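PDB 1Y9U: putative iron binding protein from Bordetella pertussis Tohama I, which binds ferric iron through tyrosine side chains as a periplasmic solute-binding protein, probably serving bacterial iron uptake. Local coordinates for residues V134-P142 / S313-D322. Numbering follows the deposited sequence.
Sequences VCIRSGQHP and SELVDKVGFD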
# COMPACT_ATOMS: atom_id res chain seq x y z
N VAL A 134 -9.10 16.79 -13.25
CA VAL A 134 -8.46 15.63 -12.60
C VAL A 134 -6.94 15.67 -12.68
O VAL A 134 -6.37 15.90 -13.72
CB VAL A 134 -8.96 14.30 -13.25
CG1 VAL A 134 -8.32 13.11 -12.59
CG2 VAL A 134 -10.47 14.21 -13.19
N CYS A 135 -6.29 15.44 -11.53
CA CYS A 135 -4.84 15.27 -11.47
C CYS A 135 -4.49 13.84 -11.07
O CYS A 135 -5.17 13.23 -10.23
CB CYS A 135 -4.21 16.21 -10.44
SG CYS A 135 -4.15 17.96 -10.88
N ILE A 136 -3.41 13.33 -11.64
CA ILE A 136 -2.89 12.01 -11.33
C ILE A 136 -1.45 11.90 -11.78
O ILE A 136 -1.04 12.59 -12.72
CB ILE A 136 -3.78 10.92 -11.97
CG1 ILE A 136 -3.56 9.57 -11.30
CG2 ILE A 136 -3.54 10.83 -13.47
CD1 ILE A 136 -4.49 8.46 -11.81
N ARG A 137 -0.67 11.04 -11.10
CA ARG A 137 0.68 10.74 -11.56
C ARG A 137 0.65 9.75 -12.73
O ARG A 137 -0.39 9.24 -13.11
CB ARG A 137 1.50 10.18 -10.40
CG ARG A 137 1.24 8.72 -10.07
CD ARG A 137 1.93 8.24 -8.82
NE ARG A 137 3.36 8.46 -8.90
CZ ARG A 137 4.13 8.66 -7.83
NH1 ARG A 137 3.60 8.66 -6.60
NH2 ARG A 137 5.43 8.84 -7.99
N SER A 138 1.82 9.44 -13.29
CA SER A 138 1.93 8.49 -14.40
C SER A 138 1.08 7.26 -14.21
O SER A 138 1.10 6.62 -13.15
CB SER A 138 3.39 8.06 -14.55
OG SER A 138 3.50 6.97 -15.44
N GLY A 139 0.36 6.88 -15.25
CA GLY A 139 -0.40 5.65 -15.23
C GLY A 139 0.41 4.37 -15.09
O GLY A 139 -0.14 3.35 -14.72
N GLN A 140 1.70 4.45 -15.38
CA GLN A 140 2.60 3.31 -15.22
C GLN A 140 3.19 3.18 -13.82
O GLN A 140 3.84 2.17 -13.50
CB GLN A 140 3.73 3.35 -16.26
CG GLN A 140 3.26 3.10 -17.70
CD GLN A 140 2.68 1.69 -17.93
OE1 GLN A 140 2.79 0.80 -17.09
NE2 GLN A 140 2.06 1.51 -19.09
N HIS A 141 2.95 4.16 -12.95
CA HIS A 141 3.46 4.01 -11.60
C HIS A 141 2.78 2.82 -10.93
O HIS A 141 1.59 2.62 -11.12
CB HIS A 141 3.22 5.26 -10.78
CG HIS A 141 3.92 5.21 -9.46
ND1 HIS A 141 3.37 4.60 -8.35
CD2 HIS A 141 5.16 5.60 -9.10
CE1 HIS A 141 4.23 4.66 -7.35
NE2 HIS A 141 5.33 5.26 -7.78
N PRO A 142 3.51 2.01 -10.16
CA PRO A 142 2.88 0.90 -9.44
C PRO A 142 1.59 1.20 -8.68
O PRO A 142 0.72 0.34 -8.60
CB PRO A 142 3.98 0.43 -8.51
CG PRO A 142 5.21 0.69 -9.28
CD PRO A 142 4.97 1.99 -10.01
N SER A 313 -0.69 -2.82 -17.04
CA SER A 313 0.35 -1.98 -17.57
C SER A 313 0.23 -1.86 -19.10
O SER A 313 0.44 -0.80 -19.69
CB SER A 313 1.74 -2.52 -17.21
OG SER A 313 2.77 -1.76 -17.80
N GLU A 314 -0.10 -2.98 -19.73
CA GLU A 314 -0.21 -2.99 -21.18
C GLU A 314 -1.43 -2.18 -21.61
O GLU A 314 -1.37 -1.51 -22.65
CB GLU A 314 -0.17 -4.43 -21.72
CG GLU A 314 1.26 -4.96 -21.63
CD GLU A 314 1.43 -6.47 -21.78
OE1 GLU A 314 0.45 -7.20 -22.02
OE2 GLU A 314 2.60 -6.92 -21.65
N LEU A 315 -2.51 -2.19 -20.83
CA LEU A 315 -3.69 -1.38 -21.15
C LEU A 315 -3.37 0.12 -21.01
O LEU A 315 -3.77 0.94 -21.82
CB LEU A 315 -4.88 -1.73 -20.26
CG LEU A 315 -5.92 -2.75 -20.68
CD1 LEU A 315 -7.07 -2.68 -19.69
CD2 LEU A 315 -6.42 -2.55 -22.11
N VAL A 316 -2.65 0.49 -19.96
CA VAL A 316 -2.24 1.87 -19.78
C VAL A 316 -1.45 2.36 -20.99
O VAL A 316 -1.67 3.47 -21.49
CB VAL A 316 -1.44 2.00 -18.45
CG1 VAL A 316 -0.71 3.35 -18.37
CG2 VAL A 316 -2.35 1.80 -17.23
N ASP A 317 -0.56 1.51 -21.50
CA ASP A 317 0.24 1.86 -22.67
C ASP A 317 -0.60 1.92 -23.96
O ASP A 317 -0.40 2.84 -24.77
CB ASP A 317 1.39 0.88 -22.85
CG ASP A 317 2.46 1.41 -23.74
OD1 ASP A 317 3.02 2.49 -23.45
OD2 ASP A 317 2.81 0.79 -24.75
N LYS A 318 -1.56 1.01 -24.09
CA LYS A 318 -2.45 0.97 -25.25
C LYS A 318 -3.16 2.30 -25.43
O LYS A 318 -3.26 2.83 -26.53
CB LYS A 318 -3.49 -0.14 -25.08
CG LYS A 318 -4.48 -0.29 -26.26
CD LYS A 318 -5.56 -1.31 -26.00
CE LYS A 318 -6.42 -1.54 -27.25
NZ LYS A 318 -7.54 -2.45 -26.97
N VAL A 319 -3.66 2.85 -24.33
CA VAL A 319 -4.42 4.09 -24.39
C VAL A 319 -3.55 5.36 -24.41
O VAL A 319 -4.09 6.47 -24.52
CB VAL A 319 -5.49 4.19 -23.26
CG1 VAL A 319 -6.34 2.94 -23.19
CG2 VAL A 319 -4.88 4.50 -21.91
N GLY A 320 -2.24 5.21 -24.28
CA GLY A 320 -1.34 6.35 -24.29
C GLY A 320 -1.65 7.29 -23.12
O GLY A 320 -1.69 8.50 -23.27
N PHE A 321 -1.90 6.70 -21.96
CA PHE A 321 -2.36 7.44 -20.78
C PHE A 321 -1.47 8.61 -20.40
O PHE A 321 -1.97 9.63 -19.94
CB PHE A 321 -2.48 6.49 -19.60
CG PHE A 321 -3.21 7.06 -18.43
CD1 PHE A 321 -2.53 7.67 -17.39
CD2 PHE A 321 -4.60 6.98 -18.34
CE1 PHE A 321 -3.22 8.18 -16.30
CE2 PHE A 321 -5.27 7.48 -17.25
CZ PHE A 321 -4.59 8.08 -16.24
N ASP A 322 -0.16 8.47 -20.56
CA ASP A 322 0.78 9.50 -20.14
C ASP A 322 1.07 10.55 -21.22
O ASP A 322 1.86 11.47 -20.99
CB ASP A 322 2.11 8.88 -19.70
CG ASP A 322 2.01 8.15 -18.38
OD1 ASP A 322 0.93 8.12 -17.75
OD2 ASP A 322 3.02 7.57 -17.92
O HOH W 1 2.48 3.86 -20.93
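Asp-322 grips the Ser-138 to His-141 type I turn with both carboxylate oxygens: OD2 accepts from Ser-138 OG at 2.6 Å, and OD1 takes the backbone N of Gly-139 at 2.8 Å through its syn lone pair. Ser-138 OG, placed anti to its own nitrogen (chi1 169°), also accepts from Gln-140 N, closing an ST turn. The Gln-140 amide pairs twice with Ser-313 of helix 303-318. Its OE1 receives Ser-313 OG at 2.7 Å, while NE2 reaches Ser-313 O at 2.9 Å, nearly in the amide plane; that carbonyl already accepts from Asp-317 N within the helix. A bend at chi2 (-64°) turns the amide toward the helix, and a water links NE2 to Asp-317 OD1. The contact joins the loop leading from strand 134-135 into helix 142-155, whose Tyr-143 is an iron ligand of this periplasmic binding protein, although no iron is bound to this chain in the model, to the C-terminal end of helix 303-318, which finishes in a Schellman motif at Gly-320. Beside the polar bonds, Val-316 CG1 packs 3.6 Å from Gly-139 C, and Phe-321 CD1 lies equally close to Gly-139 CA. Ile-136 CG2 meets the Phe-321 ring at its edge, 3.9 Å from CE1.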